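Putative fructose-bisphosphate aldolase (Coccidioides immitis, PDB 3PM6) is a putative class II fructose-bisphosphate aldolase, a TIM-barrel protein that carries a zinc ion. Local coordinates at residues G39-A42 and I43-A47; K126-N129 and L130-R134. All coordinates share one frame; numbering follows the deposited sequence.

Contact 1: residues G39-A42 and I43-A47; sequences GILA and IIRAA
Four consecutive i-to-i+4 backbone bonds join G39-A42 to I43-A47 as successive turns of one alpha helix, from I43 N to G39 O, I44 N to I40 O, R45 N to L41 O and A46 N to A42 O; the second is almost straight, with an N-H...O angle of 177°. Between the two segments the side chains touch only slightly. I40 CG2 and I44 CG1 approach to 4.5 Å, one turn apart on the same flank. I44 CG1 stands beside its own backbone N (chi1 -53°), which brings it 3.2 Å from I40 O. I43 CG1 lies likewise 3.3 Å from G39 O. The R45 chain, extended from CG to NE, runs back along the helix: CG is 3.5 Å from L41 O, L41 CB lies over one face of the guanidinium, and NH2 is 4.3 Å from L41 CD1. The helix is the alpha element of the beta-alpha-beta unit 29-33, 37-49, 54-58 of the TIM barrel. I43 and I44 rest on I56 of strand 54-58, I40 and I44 on A77 of helix 69-80, and A42 and A46 on helix 271-292, while L41 and R45 pack against Y65 of the second subunit.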
loop_
_atom_site.group_PDB
_atom_site.type_symbol
_atom_site.label_atom_id
_atom_site.label_comp_id
_atom_site.label_asym_id
_atom_site.label_seq_id
_atom_site.Cartn_x
_atom_site.Cartn_y
_atom_site.Cartn_z
ATOM N N GLY A 39 7.655 1.984 0.228
ATOM C CA GLY A 39 8.325 2.795 -0.779
ATOM C C GLY A 39 7.547 4.062 -1.080
ATOM O O GLY A 39 8.145 5.117 -1.285
ATOM N N ILE A 40 6.212 3.953 -1.103
ATOM C CA ILE A 40 5.324 5.111 -1.295
ATOM C C ILE A 40 5.584 6.117 -0.149
ATOM O O ILE A 40 5.785 7.302 -0.387
ATOM C CB ILE A 40 3.825 4.666 -1.384
ATOM C CG1 ILE A 40 3.553 3.876 -2.682
ATOM C CG2 ILE A 40 2.857 5.848 -1.208
ATOM C CD1 ILE A 40 2.325 2.966 -2.617
ATOM N N LEU A 41 5.636 5.625 1.082
ATOM C CA LEU A 41 5.827 6.507 2.242
ATOM C C LEU A 41 7.211 7.116 2.210
ATOM O O LEU A 41 7.355 8.317 2.469
ATOM C CB LEU A 41 5.618 5.758 3.565
ATOM C CG LEU A 41 4.141 5.512 3.848
ATOM C CD1 LEU A 41 3.943 4.724 5.141
ATOM C CD2 LEU A 41 3.392 6.850 3.905
ATOM N N ALA A 42 8.215 6.300 1.891
ATOM C CA ALA A 42 9.592 6.808 1.750
ATOM C C ALA A 42 9.675 7.969 0.773
ATOM O O ALA A 42 10.351 8.978 1.053
ATOM C CB ALA A 42 10.573 5.670 1.365
ATOM N N ILE A 43 8.982 7.859 -0.362
ATOM C CA ILE A 43 8.994 8.943 -1.356
ATOM C C ILE A 43 8.291 10.227 -0.895
ATOM O O ILE A 43 8.844 11.313 -1.053
ATOM C CB ILE A 43 8.350 8.542 -2.713
ATOM C CG1 ILE A 43 9.171 7.448 -3.411
ATOM C CG2 ILE A 43 8.222 9.768 -3.621
ATOM C CD1 ILE A 43 8.314 6.628 -4.415
ATOM N N ILE A 44 7.070 10.106 -0.381
ATOM C CA ILE A 44 6.327 11.263 0.140
ATOM C C ILE A 44 7.149 11.965 1.227
ATOM O O ILE A 44 7.225 13.166 1.230
ATOM C CB ILE A 44 4.959 10.870 0.790
ATOM C CG1 ILE A 44 4.081 10.014 -0.152
ATOM C CG2 ILE A 44 4.215 12.133 1.251
ATOM C CD1 ILE A 44 3.842 10.607 -1.495
ATOM N N ARG A 45 7.746 11.200 2.141
ATOM C CA ARG A 45 8.468 11.800 3.267
ATOM C C ARG A 45 9.739 12.496 2.784
ATOM O O ARG A 45 10.034 13.636 3.184
ATOM C CB ARG A 45 8.847 10.738 4.291
ATOM C CG ARG A 45 7.795 10.425 5.282
ATOM C CD ARG A 45 8.215 9.168 6.025
ATOM N NE ARG A 45 7.057 8.533 6.636
ATOM C CZ ARG A 45 7.116 7.606 7.585
ATOM N NH1 ARG A 45 8.282 7.182 8.070
ATOM N NH2 ARG A 45 5.990 7.117 8.069
ATOM N N ALA A 46 10.481 11.802 1.922
ATOM C CA ALA A 46 11.708 12.346 1.357
ATOM C C ALA A 46 11.401 13.624 0.615
ATOM O O ALA A 46 12.045 14.626 0.843
ATOM C CB ALA A 46 12.384 11.332 0.425
ATOM N N ALA A 47 10.375 13.595 -0.228
ATOM C CA ALA A 47 9.975 14.741 -1.026
ATOM C C ALA A 47 9.516 15.922 -0.155
ATOM O O ALA A 47 9.822 17.082 -0.450
ATOM C CB ALA A 47 8.850 14.348 -2.016
#

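Contact 2: residues K126-N129 and L130-R134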
loop_
_atom_site.group_PDB
_atom_site.type_symbol
_atom_site.label_atom_id
_atom_site.label_comp_id
_atom_site.label_asym_id
_atom_site.label_seq_id
_atom_site.Cartn_x
_atom_site.Cartn_y
_atom_site.Cartn_z
ATOM N N LYS A 126 11.144 -1.521 -34.624
ATOM C CA LYS A 126 10.958 -0.077 -34.629
ATOM C C LYS A 126 9.585 0.365 -35.153
ATOM O O LYS A 126 8.895 1.190 -34.547
ATOM C CB LYS A 126 12.078 0.588 -35.450
ATOM C CG LYS A 126 12.004 2.080 -35.413
ATOM C CD LYS A 126 12.898 2.738 -36.460
ATOM C CE LYS A 126 12.103 3.204 -37.679
ATOM N NZ LYS A 126 10.774 3.799 -37.258
ATOM N N GLU A 127 9.207 -0.165 -36.311
ATOM C CA GLU A 127 7.966 0.239 -36.998
ATOM C C GLU A 127 6.713 -0.193 -36.197
ATOM O O GLU A 127 5.744 0.534 -36.098
ATOM C CB GLU A 127 7.981 -0.319 -38.435
ATOM C CG GLU A 127 9.151 0.201 -39.346
ATOM C CD GLU A 127 10.512 -0.581 -39.249
ATOM O OE1 GLU A 127 10.661 -1.647 -38.567
ATOM O OE2 GLU A 127 11.470 -0.092 -39.888
ATOM N N GLU A 128 6.758 -1.369 -35.593
ATOM C CA GLU A 128 5.692 -1.814 -34.706
ATOM C C GLU A 128 5.628 -0.976 -33.415
ATOM O O GLU A 128 4.540 -0.596 -32.960
ATOM C CB GLU A 128 5.874 -3.312 -34.397
ATOM C CG GLU A 128 4.767 -3.939 -33.542
ATOM C CD GLU A 128 3.466 -4.159 -34.313
ATOM O OE1 GLU A 128 3.264 -3.605 -35.425
ATOM O OE2 GLU A 128 2.635 -4.905 -33.791
ATOM N N ASN A 129 6.785 -0.692 -32.833
ATOM C CA ASN A 129 6.902 0.205 -31.677
ATOM C C ASN A 129 6.202 1.543 -32.018
ATOM O O ASN A 129 5.350 2.014 -31.259
ATOM C CB ASN A 129 8.407 0.353 -31.356
ATOM C CG ASN A 129 8.724 1.253 -30.154
ATOM O OD1 ASN A 129 7.870 1.982 -29.616
ATOM N ND2 ASN A 129 10.025 1.232 -29.752
ATOM N N LEU A 130 6.507 2.132 -33.179
ATOM C CA LEU A 130 5.860 3.404 -33.553
ATOM C C LEU A 130 4.360 3.254 -33.683
ATOM O O LEU A 130 3.603 4.113 -33.186
ATOM C CB LEU A 130 6.370 3.931 -34.886
ATOM C CG LEU A 130 7.675 4.670 -34.888
ATOM C CD1 LEU A 130 8.070 4.735 -36.351
ATOM C CD2 LEU A 130 7.521 6.075 -34.259
ATOM N N ARG A 131 3.946 2.152 -34.333
ATOM C CA ARG A 131 2.540 1.879 -34.618
ATOM C C ARG A 131 1.733 1.732 -33.336
ATOM O O ARG A 131 0.718 2.403 -33.148
ATOM C CB ARG A 131 2.396 0.606 -35.478
ATOM C CG ARG A 131 0.986 0.395 -36.062
ATOM C CD ARG A 131 0.799 -0.984 -36.736
ATOM N NE ARG A 131 0.912 -2.111 -35.801
ATOM C CZ ARG A 131 -0.054 -2.494 -34.974
ATOM N NH1 ARG A 131 -1.217 -1.852 -34.939
ATOM N NH2 ARG A 131 0.129 -3.522 -34.182
ATOM N N LEU A 132 2.158 0.814 -32.474
ATOM C CA LEU A 132 1.472 0.632 -31.207
ATOM C C LEU A 132 1.555 1.907 -30.335
ATOM O O LEU A 132 0.565 2.286 -29.716
ATOM C CB LEU A 132 2.042 -0.564 -30.450
ATOM C CG LEU A 132 1.840 -1.928 -31.098
ATOM C CD1 LEU A 132 2.825 -2.933 -30.469
ATOM C CD2 LEU A 132 0.352 -2.373 -31.000
ATOM N N THR A 133 2.730 2.559 -30.286
ATOM C CA THR A 133 2.869 3.786 -29.461
ATOM C C THR A 133 1.848 4.847 -29.913
ATOM O O THR A 133 1.127 5.412 -29.099
ATOM C CB THR A 133 4.314 4.362 -29.448
ATOM O OG1 THR A 133 5.213 3.409 -28.867
ATOM C CG2 THR A 133 4.387 5.666 -28.630
ATOM N N ARG A 134 1.758 5.092 -31.218
ATOM C CA ARG A 134 0.793 6.106 -31.726
ATOM C C ARG A 134 -0.643 5.829 -31.252
ATOM O O ARG A 134 -1.324 6.708 -30.741
ATOM C CB ARG A 134 0.838 6.177 -33.245
ATOM C CG ARG A 134 -0.149 7.163 -33.870
ATOM C CD ARG A 134 0.031 7.181 -35.394
ATOM N NE ARG A 134 1.360 7.673 -35.782
ATOM C CZ ARG A 134 1.689 8.963 -35.909
ATOM N NH1 ARG A 134 0.788 9.931 -35.685
ATOM N NH2 ARG A 134 2.928 9.287 -36.256
#
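The R131 guanidinium meets the E128 carboxylate at its edge, NE and NH2 each taking one oxygen in a side-on, two-pronged salt bridge within helix 126-141, the alpha element of the TIM-barrel unit 116-119, 126-141, 146-149. R131 NE lies 2.8 Å from E128 OE1 and R131 NH2 lies 2.9 Å from E128 OE2, and both bonds are nearly straight. Both oxygens lie close to the guanidinium plane, yet the nitrogens stand above the carboxylate plane, consistent with the 49° between the two planes. The pairing is between residues i and i+3: CG of E128 and CG of R131 are both anti to their backbone N, and bends at chi2 of E128 and chi3 of R131 bring the two ends together. Two bonds restrict rotation of both groups. The aliphatic part of E128 serves a second neighbour, since CG lies 3.8 Å from L132 CD1.

Four i-to-i+4 backbone bonds, from K126 O to L130 N through N129 O to T133 N, carry these side chains. K126 and L130 lie alongside each other, but the charged end of K126 has its salt bridge with E179 of helix 174-181, against which L130 also packs. On the buried flank N129 ND2 is hydrogen-bonded to E150 O, tying the helix to the region just after strand 146-149, and M121 touches N129 and T133. The N129 side chain is about 13 Å from the zinc ion. T133 OG1, placed beside its own backbone N (chi1 -62°), is 2.8 Å from N129 O and 3.1 Å from N129 OD1, two acceptors within range of a single hydroxyl proton.

Contacts 1 and 2 are single-helix contacts on different helices of one barrel, on opposite sides of the chain's centre, with centres 35 Å apart and nearest atoms about 25 Å apart. Each lies in a beta-alpha-beta unit, helix 37-49 after strand 29-33 and helix 126-141 after strand 116-119. Backbone bonding is the same in both, whereas the side chains differ with burial. Contact 1 is largely buried between neighbouring helices, a strand and the second subunit, and its side chains are mainly apolar. Contact 2 is partly exposed, touches no other chain of the assembly, and adds a salt bridge on its outer flank and amide and hydroxyl groups on its buried one.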